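Local coordinates for protein RNA-directed RNA polymerase (Infectious pancreatic necrosis virus, PDB 2YI9) that catalyses RNA-templated polymerisation of ribonucleotides to replicate the viral genome, and probably occurs both free and covalently attached to the genomic RNA, at residues R272-A277 and K289-F294; Y399-E404 and I513-E518; A535-Y540 and Y567-E572. All coordinates share one frame; numbering follows the deposited sequence.

Interaction 1 (R272-A277 and K289-F294); sequences RDLGRA and KTITDF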
loop_
_atom_site.group_PDB
_atom_site.type_symbol
_atom_site.label_atom_id
_atom_site.label_comp_id
_atom_site.label_asym_id
_atom_site.label_seq_id
_atom_site.Cartn_x
_atom_site.Cartn_y
_atom_site.Cartn_z
ATOM N N ARG A 272 -12.251 -10.737 21.945
ATOM C CA ARG A 272 -12.815 -11.193 23.212
ATOM C C ARG A 272 -12.441 -12.657 23.482
ATOM O O ARG A 272 -11.934 -12.956 24.565
ATOM C CB ARG A 272 -14.344 -11.002 23.228
ATOM C CG ARG A 272 -15.037 -11.476 24.522
ATOM C CD ARG A 272 -16.547 -11.297 24.458
ATOM N NE ARG A 272 -17.157 -12.198 23.476
ATOM C CZ ARG A 272 -17.728 -11.814 22.338
ATOM N NH1 ARG A 272 -17.806 -10.520 22.025
ATOM N NH2 ARG A 272 -18.240 -12.716 21.510
ATOM N N ASP A 273 -12.664 -13.553 22.499
ATOM C CA ASP A 273 -12.343 -14.985 22.650
ATOM C C ASP A 273 -10.863 -15.240 22.817
ATOM O O ASP A 273 -10.497 -16.107 23.595
ATOM C CB ASP A 273 -12.909 -15.814 21.489
ATOM C CG ASP A 273 -14.432 -15.903 21.435
ATOM O OD1 ASP A 273 -15.100 -15.296 22.303
ATOM O OD2 ASP A 273 -14.953 -16.547 20.497
ATOM N N LEU A 274 -10.011 -14.483 22.094
ATOM C CA LEU A 274 -8.564 -14.588 22.188
ATOM C C LEU A 274 -8.099 -14.191 23.588
ATOM O O LEU A 274 -7.313 -14.913 24.197
ATOM C CB LEU A 274 -7.935 -13.657 21.139
ATOM C CG LEU A 274 -6.643 -14.074 20.457
ATOM C CD1 LEU A 274 -6.699 -15.531 19.914
ATOM C CD2 LEU A 274 -6.327 -13.090 19.318
ATOM N N GLY A 275 -8.614 -13.061 24.084
ATOM C CA GLY A 275 -8.297 -12.526 25.403
ATOM C C GLY A 275 -8.677 -13.462 26.533
ATOM O O GLY A 275 -7.872 -13.677 27.441
ATOM N N ARG A 276 -9.891 -14.057 26.461
ATOM C CA ARG A 276 -10.403 -15.010 27.451
ATOM C C ARG A 276 -9.613 -16.301 27.417
ATOM O O ARG A 276 -9.286 -16.835 28.475
ATOM C CB ARG A 276 -11.903 -15.312 27.236
ATOM C CG ARG A 276 -12.821 -14.191 27.706
ATOM C CD ARG A 276 -14.285 -14.474 27.415
ATOM N NE ARG A 276 -15.129 -13.334 27.779
ATOM C CZ ARG A 276 -16.430 -13.241 27.512
ATOM N NH1 ARG A 276 -17.054 -14.219 26.864
ATOM N NH2 ARG A 276 -17.114 -12.165 27.880
ATOM N N ALA A 277 -9.305 -16.808 26.205
ATOM C CA ALA A 277 -8.536 -18.043 26.030
ATOM C C ALA A 277 -7.118 -17.894 26.584
ATOM O O ALA A 277 -6.633 -18.796 27.262
ATOM C CB ALA A 277 -8.481 -18.414 24.555
ATOM N N LYS A 289 -8.253 -23.166 19.519
ATOM C CA LYS A 289 -9.660 -23.318 19.183
ATOM C C LYS A 289 -10.224 -22.041 18.529
ATOM O O LYS A 289 -10.884 -22.140 17.490
ATOM C CB LYS A 289 -10.495 -23.756 20.404
ATOM C CG LYS A 289 -11.980 -23.919 20.068
ATOM C CD LYS A 289 -12.854 -24.224 21.276
ATOM C CE LYS A 289 -14.252 -23.647 21.138
ATOM N NZ LYS A 289 -14.954 -24.104 19.898
ATOM N N THR A 290 -9.949 -20.863 19.129
ATOM C CA THR A 290 -10.397 -19.553 18.627
ATOM C C THR A 290 -9.845 -19.306 17.218
ATOM O O THR A 290 -10.590 -18.892 16.325
ATOM C CB THR A 290 -9.947 -18.444 19.587
ATOM O OG1 THR A 290 -10.549 -18.676 20.857
ATOM C CG2 THR A 290 -10.278 -17.029 19.074
ATOM N N ILE A 291 -8.551 -19.588 17.031
ATOM C CA ILE A 291 -7.881 -19.393 15.751
ATOM C C ILE A 291 -8.500 -20.281 14.648
ATOM O O ILE A 291 -8.802 -19.770 13.563
ATOM C CB ILE A 291 -6.345 -19.528 15.907
ATOM C CG1 ILE A 291 -5.797 -18.374 16.780
ATOM C CG2 ILE A 291 -5.650 -19.550 14.550
ATOM C CD1 ILE A 291 -4.323 -18.534 17.183
ATOM N N THR A 292 -8.722 -21.576 14.952
ATOM C CA THR A 292 -9.368 -22.542 14.044
ATOM C C THR A 292 -10.808 -22.102 13.747
ATOM O O THR A 292 -11.190 -22.107 12.586
ATOM C CB THR A 292 -9.283 -23.959 14.637
ATOM O OG1 THR A 292 -7.913 -24.279 14.769
ATOM C CG2 THR A 292 -9.980 -25.023 13.760
ATOM N N ASP A 293 -11.598 -21.711 14.784
ATOM C CA ASP A 293 -12.982 -21.242 14.597
ATOM C C ASP A 293 -13.056 -20.019 13.669
ATOM O O ASP A 293 -14.028 -19.871 12.931
ATOM C CB ASP A 293 -13.630 -20.882 15.942
ATOM C CG ASP A 293 -13.999 -22.046 16.835
ATOM O OD1 ASP A 293 -13.834 -23.213 16.395
ATOM O OD2 ASP A 293 -14.402 -21.795 17.996
ATOM N N PHE A 294 -12.038 -19.143 13.719
ATOM C CA PHE A 294 -11.994 -17.939 12.889
ATOM C C PHE A 294 -10.944 -18.056 11.787
ATOM O O PHE A 294 -10.373 -17.041 11.392
ATOM C CB PHE A 294 -11.712 -16.710 13.777
ATOM C CG PHE A 294 -12.859 -16.273 14.657
ATOM C CD1 PHE A 294 -13.803 -15.358 14.195
ATOM C CD2 PHE A 294 -12.972 -16.738 15.968
ATOM C CE1 PHE A 294 -14.835 -14.916 15.031
ATOM C CE2 PHE A 294 -13.993 -16.287 16.806
ATOM C CZ PHE A 294 -14.925 -15.387 16.332
#

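Interaction 2 (Y399-E404 and I513-E518); sequences YSIDLE and INFKIE. With MG (magnesium ion), chain F; K (potassium ion), chain G.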
loop_
_atom_site.group_PDB
_atom_site.type_symbol
_atom_site.label_atom_id
_atom_site.label_comp_id
_atom_site.label_asym_id
_atom_site.label_seq_id
_atom_site.Cartn_x
_atom_site.Cartn_y
_atom_site.Cartn_z
ATOM N N TYR A 399 20.290 5.704 -8.451
ATOM C CA TYR A 399 19.817 4.333 -8.619
ATOM C C TYR A 399 18.441 4.180 -8.041
ATOM O O TYR A 399 18.210 4.554 -6.894
ATOM C CB TYR A 399 20.756 3.314 -7.938
ATOM C CG TYR A 399 22.173 3.381 -8.453
ATOM C CD1 TYR A 399 22.565 2.650 -9.575
ATOM C CD2 TYR A 399 23.126 4.189 -7.827
ATOM C CE1 TYR A 399 23.866 2.731 -10.072
ATOM C CE2 TYR A 399 24.434 4.254 -8.294
ATOM C CZ TYR A 399 24.802 3.519 -9.416
ATOM O OH TYR A 399 26.084 3.613 -9.899
ATOM N N SER A 400 17.537 3.621 -8.826
ATOM C CA SER A 400 16.201 3.301 -8.373
ATOM C C SER A 400 16.181 1.776 -8.279
ATOM O O SER A 400 16.404 1.077 -9.278
ATOM C CB SER A 400 15.142 3.804 -9.347
ATOM O OG SER A 400 13.870 3.410 -8.864
ATOM N N ILE A 401 16.010 1.265 -7.048
ATOM C CA ILE A 401 16.031 -0.162 -6.752
ATOM C C ILE A 401 14.661 -0.603 -6.270
ATOM O O ILE A 401 14.008 0.124 -5.518
ATOM C CB ILE A 401 17.158 -0.460 -5.715
ATOM C CG1 ILE A 401 18.559 -0.131 -6.294
ATOM C CG2 ILE A 401 17.113 -1.916 -5.147
ATOM C CD1 ILE A 401 19.479 0.506 -5.301
ATOM N N ASP A 402 14.221 -1.793 -6.696
ATOM C CA ASP A 402 12.961 -2.347 -6.200
ATOM C C ASP A 402 13.219 -3.693 -5.629
ATOM O O ASP A 402 14.001 -4.460 -6.185
ATOM C CB ASP A 402 11.912 -2.501 -7.328
ATOM C CG ASP A 402 11.385 -1.202 -7.891
ATOM O OD1 ASP A 402 11.121 -0.274 -7.103
ATOM O OD2 ASP A 402 11.251 -1.104 -9.119
ATOM N N LEU A 403 12.505 -4.036 -4.565
ATOM C CA LEU A 403 12.521 -5.422 -4.086
ATOM C C LEU A 403 11.793 -6.195 -5.198
ATOM O O LEU A 403 10.881 -5.642 -5.843
ATOM C CB LEU A 403 11.768 -5.575 -2.754
ATOM C CG LEU A 403 12.250 -4.694 -1.588
ATOM C CD1 LEU A 403 11.528 -5.060 -0.304
ATOM C CD2 LEU A 403 13.814 -4.724 -1.432
ATOM N N GLU A 404 12.244 -7.408 -5.496
ATOM C CA GLU A 404 11.612 -8.195 -6.560
ATOM C C GLU A 404 10.373 -8.839 -5.965
ATOM O O GLU A 404 10.499 -9.633 -5.026
ATOM C CB GLU A 404 12.600 -9.243 -7.114
ATOM C CG GLU A 404 12.012 -10.151 -8.178
ATOM C CD GLU A 404 12.906 -11.288 -8.644
ATOM O OE1 GLU A 404 13.864 -11.640 -7.920
ATOM O OE2 GLU A 404 12.595 -11.885 -9.700
ATOM N N ILE A 513 16.268 -11.443 0.779
ATOM C CA ILE A 513 15.363 -10.521 0.082
ATOM C C ILE A 513 15.852 -10.297 -1.346
ATOM O O ILE A 513 16.962 -9.826 -1.550
ATOM C CB ILE A 513 15.185 -9.178 0.874
ATOM C CG1 ILE A 513 14.638 -9.426 2.315
ATOM C CG2 ILE A 513 14.294 -8.162 0.092
ATOM C CD1 ILE A 513 14.930 -8.283 3.334
ATOM N N ASN A 514 15.014 -10.631 -2.323
ATOM C CA ASN A 514 15.338 -10.448 -3.746
ATOM C C ASN A 514 15.117 -8.985 -4.115
ATOM O O ASN A 514 14.156 -8.356 -3.655
ATOM C CB ASN A 514 14.411 -11.316 -4.614
ATOM C CG ASN A 514 14.529 -12.800 -4.429
ATOM O OD1 ASN A 514 14.796 -13.313 -3.337
ATOM N ND2 ASN A 514 14.281 -13.537 -5.499
ATOM N N PHE A 515 15.984 -8.444 -4.963
ATOM C CA PHE A 515 15.826 -7.059 -5.425
ATOM C C PHE A 515 16.499 -6.913 -6.793
ATOM O O PHE A 515 17.239 -7.795 -7.225
ATOM C CB PHE A 515 16.382 -6.028 -4.401
ATOM C CG PHE A 515 17.813 -6.281 -3.957
ATOM C CD1 PHE A 515 18.882 -5.988 -4.796
ATOM C CD2 PHE A 515 18.087 -6.811 -2.695
ATOM C CE1 PHE A 515 20.188 -6.248 -4.397
ATOM C CE2 PHE A 515 19.398 -7.027 -2.282
ATOM C CZ PHE A 515 20.442 -6.724 -3.125
ATOM N N LYS A 516 16.240 -5.802 -7.459
ATOM C CA LYS A 516 16.835 -5.487 -8.752
ATOM C C LYS A 516 16.946 -3.996 -8.931
ATOM O O LYS A 516 16.158 -3.238 -8.370
ATOM C CB LYS A 516 16.059 -6.137 -9.928
ATOM C CG LYS A 516 14.565 -5.903 -9.931
ATOM C CD LYS A 516 13.905 -6.722 -11.033
ATOM C CE LYS A 516 12.409 -6.590 -10.995
ATOM N NZ LYS A 516 11.776 -6.962 -12.291
ATOM N N ILE A 517 17.915 -3.587 -9.738
ATOM C CA ILE A 517 18.146 -2.196 -10.096
ATOM C C ILE A 517 17.204 -1.928 -11.272
ATOM O O ILE A 517 17.325 -2.573 -12.305
ATOM C CB ILE A 517 19.649 -1.912 -10.419
ATOM C CG1 ILE A 517 20.522 -1.882 -9.127
ATOM C CG2 ILE A 517 19.806 -0.542 -11.119
ATOM C CD1 ILE A 517 20.586 -3.111 -8.193
ATOM N N GLU A 518 16.259 -1.009 -11.095
ATOM C CA GLU A 518 15.334 -0.684 -12.163
ATOM C C GLU A 518 15.859 0.411 -13.060
ATOM O O GLU A 518 15.613 0.369 -14.258
ATOM C CB GLU A 518 13.967 -0.335 -11.600
ATOM C CG GLU A 518 13.355 -1.518 -10.869
ATOM C CD GLU A 518 12.675 -2.608 -11.674
ATOM O OE1 GLU A 518 12.887 -2.698 -12.907
ATOM O OE2 GLU A 518 11.932 -3.395 -11.045
HETATM MG MG MG F . 10.500 1.635 -7.540
HETATM K K K G . 13.448 -14.154 -1.111
HETATM O O HOH W 1 12.519 2.115 -6.790
HETATM O O HOH W 2 11.169 1.530 -9.508
HETATM O O HOH W 3 8.433 0.959 -8.150
HETATM O O HOH W 4 10.043 3.604 -7.788
#

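Interaction 3 (A535-Y540 and Y567-E572); sequences APQDGY and YSRQME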
loop_
_atom_site.group_PDB
_atom_site.type_symbol
_atom_site.label_atom_id
_atom_site.label_comp_id
_atom_site.label_asym_id
_atom_site.label_seq_id
_atom_site.Cartn_x
_atom_site.Cartn_y
_atom_site.Cartn_z
ATOM N N ALA A 535 15.761 24.588 -19.680
ATOM C CA ALA A 535 14.414 25.029 -19.296
ATOM C C ALA A 535 13.947 26.055 -20.355
ATOM O O ALA A 535 14.709 26.957 -20.733
ATOM C CB ALA A 535 14.402 25.642 -17.900
ATOM N N PRO A 536 12.746 25.845 -20.920
ATOM C CA PRO A 536 12.265 26.764 -21.982
ATOM C C PRO A 536 12.038 28.172 -21.470
ATOM O O PRO A 536 11.831 28.382 -20.270
ATOM C CB PRO A 536 10.907 26.165 -22.426
ATOM C CG PRO A 536 10.746 24.905 -21.684
ATOM C CD PRO A 536 11.754 24.795 -20.591
ATOM N N GLN A 537 12.057 29.126 -22.399
ATOM C CA GLN A 537 11.789 30.526 -22.109
ATOM C C GLN A 537 10.306 30.816 -22.326
ATOM O O GLN A 537 9.785 31.830 -21.841
ATOM C CB GLN A 537 12.640 31.434 -23.022
ATOM C CG GLN A 537 14.110 31.498 -22.595
ATOM C CD GLN A 537 14.975 32.142 -23.657
ATOM O OE1 GLN A 537 14.515 32.937 -24.508
ATOM N NE2 GLN A 537 16.268 31.837 -23.610
ATOM N N ASP A 538 9.629 29.919 -23.064
ATOM C CA ASP A 538 8.232 30.086 -23.471
ATOM C C ASP A 538 7.298 29.083 -22.828
ATOM O O ASP A 538 7.646 27.915 -22.662
ATOM C CB ASP A 538 8.120 29.963 -25.027
ATOM C CG ASP A 538 8.522 28.587 -25.569
ATOM O OD1 ASP A 538 9.682 28.165 -25.334
ATOM O OD2 ASP A 538 7.647 27.890 -26.135
ATOM N N GLY A 539 6.091 29.543 -22.528
ATOM C CA GLY A 539 5.016 28.690 -22.046
ATOM C C GLY A 539 4.829 28.576 -20.554
ATOM O O GLY A 539 5.386 29.353 -19.771
ATOM N N TYR A 540 4.024 27.563 -20.169
ATOM C CA TYR A 540 3.691 27.238 -18.789
ATOM C C TYR A 540 4.929 27.200 -17.921
ATOM O O TYR A 540 5.919 26.564 -18.294
ATOM C CB TYR A 540 3.026 25.857 -18.706
ATOM C CG TYR A 540 1.644 25.715 -19.310
ATOM C CD1 TYR A 540 0.582 26.512 -18.869
ATOM C CD2 TYR A 540 1.347 24.660 -20.174
ATOM C CE1 TYR A 540 -0.722 26.285 -19.298
ATOM C CE2 TYR A 540 0.047 24.439 -20.630
ATOM C CZ TYR A 540 -0.984 25.252 -20.186
ATOM O OH TYR A 540 -2.264 25.036 -20.621
ATOM N N TYR A 567 12.728 21.748 -14.545
ATOM C CA TYR A 567 13.009 23.064 -13.994
ATOM C C TYR A 567 12.054 24.130 -14.555
ATOM O O TYR A 567 11.847 24.207 -15.769
ATOM C CB TYR A 567 14.474 23.474 -14.215
ATOM C CG TYR A 567 14.842 24.721 -13.446
ATOM C CD1 TYR A 567 15.088 24.671 -12.074
ATOM C CD2 TYR A 567 14.923 25.960 -14.082
ATOM C CE1 TYR A 567 15.425 25.822 -11.357
ATOM C CE2 TYR A 567 15.241 27.119 -13.373
ATOM C CZ TYR A 567 15.502 27.040 -12.012
ATOM O OH TYR A 567 15.833 28.161 -11.298
ATOM N N SER A 568 11.510 24.962 -13.662
ATOM C CA SER A 568 10.632 26.081 -14.005
ATOM C C SER A 568 11.412 27.404 -13.894
ATOM O O SER A 568 11.871 27.739 -12.805
ATOM C CB SER A 568 9.416 26.107 -13.072
ATOM O OG SER A 568 8.752 27.362 -13.107
ATOM N N ARG A 569 11.532 28.161 -15.006
ATOM C CA ARG A 569 12.197 29.475 -14.996
ATOM C C ARG A 569 11.341 30.497 -14.277
ATOM O O ARG A 569 11.875 31.423 -13.679
ATOM C CB ARG A 569 12.385 30.032 -16.417
ATOM C CG ARG A 569 13.563 29.506 -17.133
ATOM C CD ARG A 569 13.738 30.224 -18.475
ATOM N NE ARG A 569 14.688 29.438 -19.242
ATOM C CZ ARG A 569 15.989 29.626 -19.190
ATOM N NH1 ARG A 569 16.490 30.639 -18.492
ATOM N NH2 ARG A 569 16.806 28.808 -19.836
ATOM N N GLN A 570 10.006 30.397 -14.421
ATOM C CA GLN A 570 9.099 31.346 -13.772
ATOM C C GLN A 570 9.221 31.283 -12.248
ATOM O O GLN A 570 9.401 32.305 -11.598
ATOM C CB GLN A 570 7.647 31.108 -14.218
ATOM C CG GLN A 570 6.649 32.058 -13.540
ATOM C CD GLN A 570 5.241 31.913 -14.040
ATOM O OE1 GLN A 570 4.745 30.810 -14.257
ATOM N NE2 GLN A 570 4.555 33.042 -14.224
ATOM N N MET A 571 9.132 30.073 -11.700
ATOM C CA MET A 571 9.127 29.808 -10.262
ATOM C C MET A 571 10.515 29.601 -9.667
ATOM O O MET A 571 10.652 29.669 -8.449
ATOM C CB MET A 571 8.204 28.613 -9.944
ATOM C CG MET A 571 6.757 28.853 -10.353
ATOM S SD MET A 571 5.695 27.479 -9.830
ATOM C CE MET A 571 5.479 27.906 -8.026
ATOM N N GLU A 572 11.530 29.359 -10.524
ATOM C CA GLU A 572 12.934 29.135 -10.132
ATOM C C GLU A 572 13.042 27.936 -9.203
ATOM O O GLU A 572 13.621 28.013 -8.122
ATOM C CB GLU A 572 13.565 30.401 -9.519
ATOM C CG GLU A 572 13.535 31.569 -10.490
ATOM C CD GLU A 572 14.171 32.845 -9.986
ATOM O OE1 GLU A 572 14.946 32.797 -9.006
ATOM O OE2 GLU A 572 13.827 33.909 -10.533
HETATM O O HOH W 5 10.957 26.972 -17.674
#

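Interaction 1 (R272-A277 and K289-F294)
Thr290 packs its methyl group between Asp273 and Leu274, and this apolar packing dominates the contact. Thr290 CG2 meets Asp273 CB at 3.8 Å, while also lying 4.0 Å from Leu274 CD1. The threonine torsion (chi1 -61°) sets CG2 trans to the backbone nitrogen and turns the hydroxyl back along its own helix, where OG1 bonds to Gly286 O. The buried hydroxyl is thus satisfied within its own helix and makes only van der Waals contact across the interface, Thr290 OG1 lying 3.8 Å from Asp273 CB and 4.2 Å from Ala277 CB. Further round, the branch of Leu274 ending in CD1 reaches Ile291 CG1 at 4.3 Å.

The polar component is slight, and no hydrogen bond spans the two segments. Asp273 OD2 approaches the rim of the Phe294 ring near its plane, 3.8 Å from CE2, with carboxylate and ring planes 64° apart. An oxygen placed at the rim faces the electron-poor ring hydrogens, so the approach is probably mildly favourable. Phe294, the first residue beyond the second helix, also packs edge-to-face with Phe270, which lies one turn before Leu274.

The backbones form an antiparallel helical hairpin, helix 256-278 turning back through a short link into helix 283-293, with local axes 9.8 Å apart at closest approach and running at 161°. Helix 438-452 touches both arms, Phe443 and Val447 lying on Leu274 and Val447 also on Ile291. On the far arm, helix 781-790 near the C-terminus covers Ile291 through Thr785, Ala788 and Leu789.

Interaction 2 (Y399-E404 and I513-E518)
Tyr399 makes a loose touch at the start of the segment, the edge of its ring near Ile517 CG2, while its hydroxyl bonds to Asn498. Next, Ser400 O accepts the backbone N of Glu518 at 2.8 Å, and its OG shares water 1 with Ile401 O; that water is a magnesium ligand, so the strand holds the ion through water as well as directly. Ile401 lies beside Ile517, the two side chains pointing the same way from a non-hydrogen-bonded pair, with their CG1 atoms 3.9 Å apart.

Asp402 forms the hydrogen-bonded pair with Lys516: each backbone N meets the other residue's O at 2.9 Å. On the sheet face shared with Lys516, Asp402 OD1 binds magnesium at 2.1 Å and OD2 accepts a hydrogen bond from water 2, another ligand. Asn389 supplies the second protein ligand. Direct and water-mediated contacts together restrict the carboxylate's rotation.

Leu403 faces apolar neighbours, its CD2 3.8 Å from Ile513 CG2 and near Phe515 CB. At the end, Glu404 N bonds to Asn514 O, approaching from well above the carbonyl plane. The extended chain of Glu404 brings OE1 to Asn514 ND2 (3.1 Å), the amide N-H reaching the oxygen from above the carboxylate plane; Arg181 makes a salt bridge to the same OE1. Because Asn514 OD1 binds potassium at 2.7 Å, Glu404 is a second-shell residue that orients the amide.

The arrangement is the palm sheet of viral RNA-dependent RNA polymerases, Asp402 probably being the motif A aspartate. Strand 397-403 runs antiparallel between 389-394 and the edge strand 515-521, with helix 476-493 packed on Leu403 and Phe515, and helix 502-505 on Ile401 and Ile517.

Interaction 3 (A535-Y540 and Y567-E572)
Arg569 leaves its backbone with CG trans to the carbonyl carbon (chi1 -82°) and runs extended as far as NE, which carries the guanidinium across to the carbonyl groups of Ala535 and Pro536. In Tyr567 the first torsion (chi1 -170°) swings the ring so that its rim, at CD2, faces Ala535 CB at 3.9 Å, the methyl lying in the ring plane.

The main grip is a fork on one oxygen. NE and NH2 of Arg569 each bond to Ala535 O at 2.9 Å, both from the same face of the carbonyl plane, and the oxygen lies almost in the guanidinium plane. NE stands well above the carbonyl plane, whereas NH2 is tilted only 21° from it. A second, weak bond runs from Arg569 NE to Pro536 O at 3.2 Å, so two successive carbonyls meet the same edge of the guanidinium and limit its rotation. Gln537 CG lies over one face of the guanidinium, 4.0 Å from Arg569 NE. Water 5 ties the backbones together, donating to Pro536 O and accepting from Arg569 N at 3.0 Å.

Behind the arginine the turn is fixed internally: Ser568 OG accepts from Met571 N at 3.1 Å, an ST motif, and also bonds to Leu541 O.

This surface contact joins the loop after helix 524-533 to the tip of a beta hairpin, residues 569-572 linking strand 563-568 to strand 573-578 in an antiparallel sheet. Within that hairpin Tyr567 packs edge-to-face with Phe574. Helix 677-684 borders both sides, touching Tyr540 from the loop and Gln570 and Met571 from the turn.

In the fold
Interaction 2 is the metal-bearing contact of the three, probably part of the polymerase active site, since it holds the magnesium ligand Asp402 and, at its other end, the potassium ligand Asn514. The other two are structural contacts that touch neither it nor each other. Interaction 1, also in the palm, and interaction 2 are about 26 Å apart at their nearest atoms; the Phe294 side chain of interaction 1 is about 8 Å from that of Pro250, part of a predicted GTP-binding segment. Interaction 3 belongs to the thumb, and its nearest atoms come within about 19 Å of interaction 2. Interactions 1 and 3 lie on opposite sides of the chain's centre, 62 Å apart between their centres, and all three follow one another in series along the sequence.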